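Local coordinates for AP endonuclease, family protein 2 (Mycobacterium smegmatis, PDB 5TNV) that binds magnesium in a xylose isomerase-like TIM barrel and may act as an endonuclease, at residues L190-Y195 / V207-D212; K243-S248 / L289-T294. All coordinates share one frame; numbering follows the deposited sequence.

Contact 1: residues L190-Y195 / V207-D212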
# COMPACT_ATOMS: atom_id res chain seq x y z
N LEU A 190 21.59 -26.74 -0.17
CA LEU A 190 20.77 -26.44 -1.34
C LEU A 190 19.33 -26.15 -0.91
O LEU A 190 18.83 -26.88 -0.04
CB LEU A 190 20.81 -27.62 -2.30
CG LEU A 190 20.17 -27.38 -3.68
CD1 LEU A 190 21.10 -26.53 -4.52
CD2 LEU A 190 19.88 -28.72 -4.32
N SER A 191 18.70 -25.18 -1.52
CA SER A 191 17.29 -24.92 -1.29
C SER A 191 16.54 -25.02 -2.63
O SER A 191 17.09 -24.68 -3.68
CB SER A 191 17.05 -23.56 -0.65
OG SER A 191 15.75 -23.48 -0.11
N LEU A 192 15.30 -25.49 -2.54
CA LEU A 192 14.41 -25.69 -3.67
C LEU A 192 13.24 -24.74 -3.62
O LEU A 192 12.41 -24.77 -2.72
CB LEU A 192 13.85 -27.13 -3.67
CG LEU A 192 14.88 -28.26 -3.51
CD1 LEU A 192 14.15 -29.59 -3.48
CD2 LEU A 192 15.93 -28.20 -4.62
N GLU A 193 13.20 -23.83 -4.61
CA GLU A 193 12.24 -22.73 -4.62
C GLU A 193 10.88 -23.17 -5.13
O GLU A 193 10.71 -23.51 -6.32
CB GLU A 193 12.81 -21.58 -5.47
CG GLU A 193 11.92 -20.37 -5.50
CD GLU A 193 12.56 -19.22 -6.30
OE1 GLU A 193 13.76 -19.28 -6.60
OE2 GLU A 193 11.82 -18.22 -6.58
N MET A 194 9.88 -23.10 -4.26
CA MET A 194 8.51 -23.38 -4.68
C MET A 194 8.06 -22.36 -5.70
O MET A 194 8.26 -21.15 -5.52
CB MET A 194 7.58 -23.39 -3.46
CG MET A 194 7.87 -24.54 -2.52
SD MET A 194 6.81 -24.65 -1.08
CE MET A 194 5.20 -24.85 -1.87
N TYR A 195 7.41 -22.83 -6.76
CA TYR A 195 7.02 -22.01 -7.91
C TYR A 195 5.91 -22.78 -8.62
O TYR A 195 5.98 -24.01 -8.76
CB TYR A 195 8.22 -21.69 -8.79
CG TYR A 195 7.93 -20.78 -9.97
CD1 TYR A 195 7.33 -21.29 -11.13
CD2 TYR A 195 8.22 -19.44 -9.95
CE1 TYR A 195 7.04 -20.51 -12.22
CE2 TYR A 195 7.98 -18.63 -11.06
CZ TYR A 195 7.39 -19.15 -12.16
OH TYR A 195 7.16 -18.34 -13.27
N VAL A 207 6.21 -30.93 -0.22
CA VAL A 207 6.55 -31.84 0.86
C VAL A 207 6.90 -33.24 0.37
O VAL A 207 7.89 -33.87 0.79
CB VAL A 207 5.40 -31.89 1.93
CG1 VAL A 207 5.66 -32.96 3.00
CG2 VAL A 207 5.22 -30.54 2.63
N ALA A 208 6.13 -33.75 -0.58
CA ALA A 208 6.39 -35.08 -1.10
C ALA A 208 7.74 -35.10 -1.83
O ALA A 208 8.48 -36.10 -1.76
CB ALA A 208 5.30 -35.56 -2.01
N PHE A 209 8.05 -33.99 -2.51
CA PHE A 209 9.31 -33.92 -3.27
C PHE A 209 10.49 -33.91 -2.30
O PHE A 209 11.47 -34.66 -2.49
CB PHE A 209 9.32 -32.72 -4.18
CG PHE A 209 10.44 -32.69 -5.20
CD1 PHE A 209 11.69 -32.14 -4.93
CD2 PHE A 209 10.22 -33.20 -6.47
CE1 PHE A 209 12.68 -32.13 -5.90
CE2 PHE A 209 11.21 -33.19 -7.46
CZ PHE A 209 12.43 -32.65 -7.15
N ILE A 210 10.45 -33.08 -1.26
CA ILE A 210 11.58 -33.01 -0.34
C ILE A 210 11.74 -34.33 0.41
O ILE A 210 12.85 -34.80 0.67
CB ILE A 210 11.51 -31.78 0.58
CG1 ILE A 210 12.87 -31.50 1.22
CG2 ILE A 210 10.45 -31.91 1.63
CD1 ILE A 210 13.92 -31.04 0.23
N LYS A 211 10.63 -35.01 0.70
CA LYS A 211 10.72 -36.33 1.33
C LYS A 211 11.34 -37.35 0.38
O LYS A 211 12.18 -38.15 0.77
CB LYS A 211 9.28 -36.79 1.74
CG LYS A 211 8.80 -36.03 3.01
CD LYS A 211 7.53 -36.60 3.61
CE LYS A 211 7.09 -35.80 4.82
NZ LYS A 211 7.60 -36.26 6.15
N ASP A 212 10.96 -37.32 -0.89
CA ASP A 212 11.54 -38.22 -1.87
C ASP A 212 13.03 -37.95 -2.07
O ASP A 212 13.81 -38.91 -2.24
CB ASP A 212 10.81 -38.14 -3.21
CG ASP A 212 9.47 -38.81 -3.20
OD1 ASP A 212 9.19 -39.68 -2.35
OD2 ASP A 212 8.66 -38.53 -4.12
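Leu192 meets segment 207-212 through one methyl group, CD1, which is set against two consecutive apolar residues of the helix, Phe209 and Ile210. On one side it abuts the edge of the Phe209 ring, close to the ring plane: Leu192 CD1 lies 3.8 Å from Phe209 CE1, and CD1 of the same ring is equally near. The other neighbour is the end of Ile210, whose CD1 stands 4.0 Å from Leu192 CD1. The two branches of leucine thus differ in role, since CD2 makes no comparably close approach to the helix segment. Leu192 and Phe209 cross at roughly a right angle, and the ring reaches the strand because CG of Phe209 lies opposite the backbone N (chi1 -169°). CG1 of Ile210 is likewise opposite its N (chi1 -163°), which carries CD1 to Leu192. These residues belong to a beta-alpha-beta unit of the TIM barrel, in which strand 189-193 is followed by helix 203-213 and then by the parallel strand 218-221. Leu192 and Ile210 both also touch Val218 of that next strand, while Phe209 packs against Ile173 of helix 169-185, the helix preceding the strand. Strand alternation gives Leu192 and its neighbours separate tasks: Ser191 has its CB directed away from the helix, and Glu193 binds the magnesium ion through OE2, with OE1 hydrogen-bonded to Asn139.

Contact 2: residues K243-S248 / L289-T294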
# COMPACT_ATOMS: atom_id res chain seq x y z
N LYS A 243 2.50 -26.19 6.55
CA LYS A 243 2.90 -27.45 5.96
C LYS A 243 4.38 -27.45 5.58
O LYS A 243 5.02 -28.48 5.72
CB LYS A 243 2.05 -27.75 4.72
CG LYS A 243 0.68 -28.27 4.94
CD LYS A 243 0.03 -28.58 3.59
CE LYS A 243 -1.31 -29.13 3.99
NZ LYS A 243 -1.98 -29.56 2.76
N VAL A 244 4.84 -26.37 4.97
CA VAL A 244 6.17 -26.39 4.36
C VAL A 244 7.28 -25.84 5.24
O VAL A 244 8.46 -26.21 5.05
CB VAL A 244 6.19 -25.72 2.97
CG1 VAL A 244 5.33 -26.51 1.99
CG2 VAL A 244 5.76 -24.26 3.04
N LEU A 245 6.98 -24.97 6.22
CA LEU A 245 8.04 -24.42 7.07
C LEU A 245 8.88 -25.47 7.77
O LEU A 245 10.10 -25.23 7.91
CB LEU A 245 7.47 -23.38 8.03
CG LEU A 245 7.20 -22.02 7.38
CD1 LEU A 245 6.38 -21.17 8.33
CD2 LEU A 245 8.49 -21.31 6.98
N PRO A 246 8.34 -26.60 8.26
CA PRO A 246 9.20 -27.61 8.91
C PRO A 246 10.32 -28.13 8.02
O PRO A 246 11.26 -28.70 8.55
CB PRO A 246 8.21 -28.74 9.25
CG PRO A 246 6.91 -28.01 9.46
CD PRO A 246 6.92 -26.98 8.34
N TYR A 247 10.22 -28.00 6.71
CA TYR A 247 11.18 -28.52 5.75
C TYR A 247 12.04 -27.43 5.12
O TYR A 247 12.78 -27.72 4.18
CB TYR A 247 10.45 -29.28 4.64
CG TYR A 247 9.58 -30.40 5.15
CD1 TYR A 247 10.14 -31.63 5.38
CD2 TYR A 247 8.23 -30.22 5.40
CE1 TYR A 247 9.37 -32.68 5.85
CE2 TYR A 247 7.45 -31.24 5.90
CZ TYR A 247 8.04 -32.46 6.11
OH TYR A 247 7.24 -33.53 6.59
N SER A 248 11.90 -26.18 5.58
CA SER A 248 12.48 -25.02 4.93
C SER A 248 13.84 -24.62 5.50
O SER A 248 14.01 -24.50 6.72
CB SER A 248 11.48 -23.86 5.02
OG SER A 248 10.31 -24.13 4.29
N LEU A 289 9.88 -19.37 13.27
CA LEU A 289 10.81 -19.46 14.37
C LEU A 289 10.41 -20.57 15.32
O LEU A 289 11.27 -21.33 15.78
CB LEU A 289 10.93 -18.13 15.10
CG LEU A 289 11.47 -16.99 14.38
CD1 LEU A 289 11.46 -15.74 15.21
CD2 LEU A 289 12.87 -17.29 14.01
N GLU A 290 9.13 -20.65 15.64
CA GLU A 290 8.60 -21.69 16.57
C GLU A 290 8.90 -23.07 16.03
O GLU A 290 9.19 -23.98 16.81
CB GLU A 290 7.10 -21.49 16.73
CG GLU A 290 6.39 -22.56 17.49
CD GLU A 290 4.86 -22.45 17.39
OE1 GLU A 290 4.32 -21.42 16.91
OE2 GLU A 290 4.25 -23.45 17.81
N LEU A 291 8.82 -23.22 14.70
CA LEU A 291 9.05 -24.48 14.01
C LEU A 291 10.53 -24.76 13.78
O LEU A 291 10.84 -25.78 13.15
CB LEU A 291 8.26 -24.54 12.71
CG LEU A 291 6.76 -24.53 12.84
CD1 LEU A 291 6.07 -24.36 11.49
CD2 LEU A 291 6.31 -25.81 13.52
N GLY A 292 11.45 -23.92 14.28
CA GLY A 292 12.88 -24.16 14.21
C GLY A 292 13.55 -23.60 12.96
O GLY A 292 14.69 -23.96 12.71
N TYR A 293 12.91 -22.70 12.24
CA TYR A 293 13.51 -22.12 11.06
C TYR A 293 14.73 -21.32 11.44
O TYR A 293 14.67 -20.49 12.35
CB TYR A 293 12.46 -21.22 10.34
CG TYR A 293 13.08 -20.61 9.09
CD1 TYR A 293 13.28 -21.36 7.95
CD2 TYR A 293 13.53 -19.28 9.05
CE1 TYR A 293 13.84 -20.83 6.80
CE2 TYR A 293 14.15 -18.73 7.93
CZ TYR A 293 14.30 -19.52 6.80
OH TYR A 293 14.92 -19.10 5.68
N THR A 294 15.83 -21.52 10.73
CA THR A 294 17.08 -20.78 10.97
C THR A 294 17.78 -20.27 9.74
O THR A 294 18.83 -19.66 9.86
CB THR A 294 18.10 -21.69 11.74
OG1 THR A 294 18.40 -22.84 10.92
CG2 THR A 294 17.56 -22.16 13.06
O HOH W 1 15.92 -23.44 8.55
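The Tyr293 ring receives the backbone of Ser248 at its edge: Ser248 O lies near the ring plane, 3.5 Å from Tyr293 CD1, and the Ser248 CB is 4.2 Å from Tyr293 CE1. Because CG of Tyr293 is trans to the backbone N (chi1 -180°), the ring extends from the loop after helix 281-290 to the end of segment 243-248. The same ring makes an edge-to-face contact with Trp251. A second ring, that of Tyr247, has Lys243 O in its plane at the edge, an approach made within its own segment.

Ser248 O has a further role, accepting a hydrogen bond from a water at 2.8 Å. That water in turn accepts from Thr294 N, and so bridges the two backbones beside the tyrosine. The serine hydroxyl turns back instead: Ser248 OG donates to Val244 O over 2.9 Å, from above the carbonyl plane (53° out of it). Tyr247 N binds the same oxygen from the opposite face, so two donors grip one carbonyl where the chain passes through a 3-10 turn.

The apolar half of the interface rests on one methyl of Leu291. Its CD1 meets Leu245 CB at 3.9 Å and lies near Pro246 CD, with the proline and leucine side chains running alongside each other. Gly292 then adopts a positive phi of 90° in a Schellman motif that ends helix 281-290 and turns the chain toward Tyr293.

Within the barrel, this contact joins the 3-10 turn and Ser248, just before strand 251-261, to the chain between helix 281-290 and strand 297-299. The side chains of the first segment touch helix 203-213 and strand 218-221, where Val244 and Tyr247 both meet Leu220.

Overall arrangement
Contacts 1 and 2 follow one another along the chain, the first being complete before the second begins, and their centres lie 13 Å apart in the same TIM barrel. Contact 1 packs a helix on its strand within one beta-alpha-beta unit; contact 2 joins the connections that run from two later helices toward strands 251-261 and 297-299, which are neighbours in the sheet. They meet directly where Val207 and Ile210 of helix 203-213 pack against Tyr247. The metal site links these parts of the barrel: Glu193 follows Leu192 on its strand, Asp223 lies beyond strand 218-221, and His252 belongs to strand 251-261, into which segment 243-248 leads.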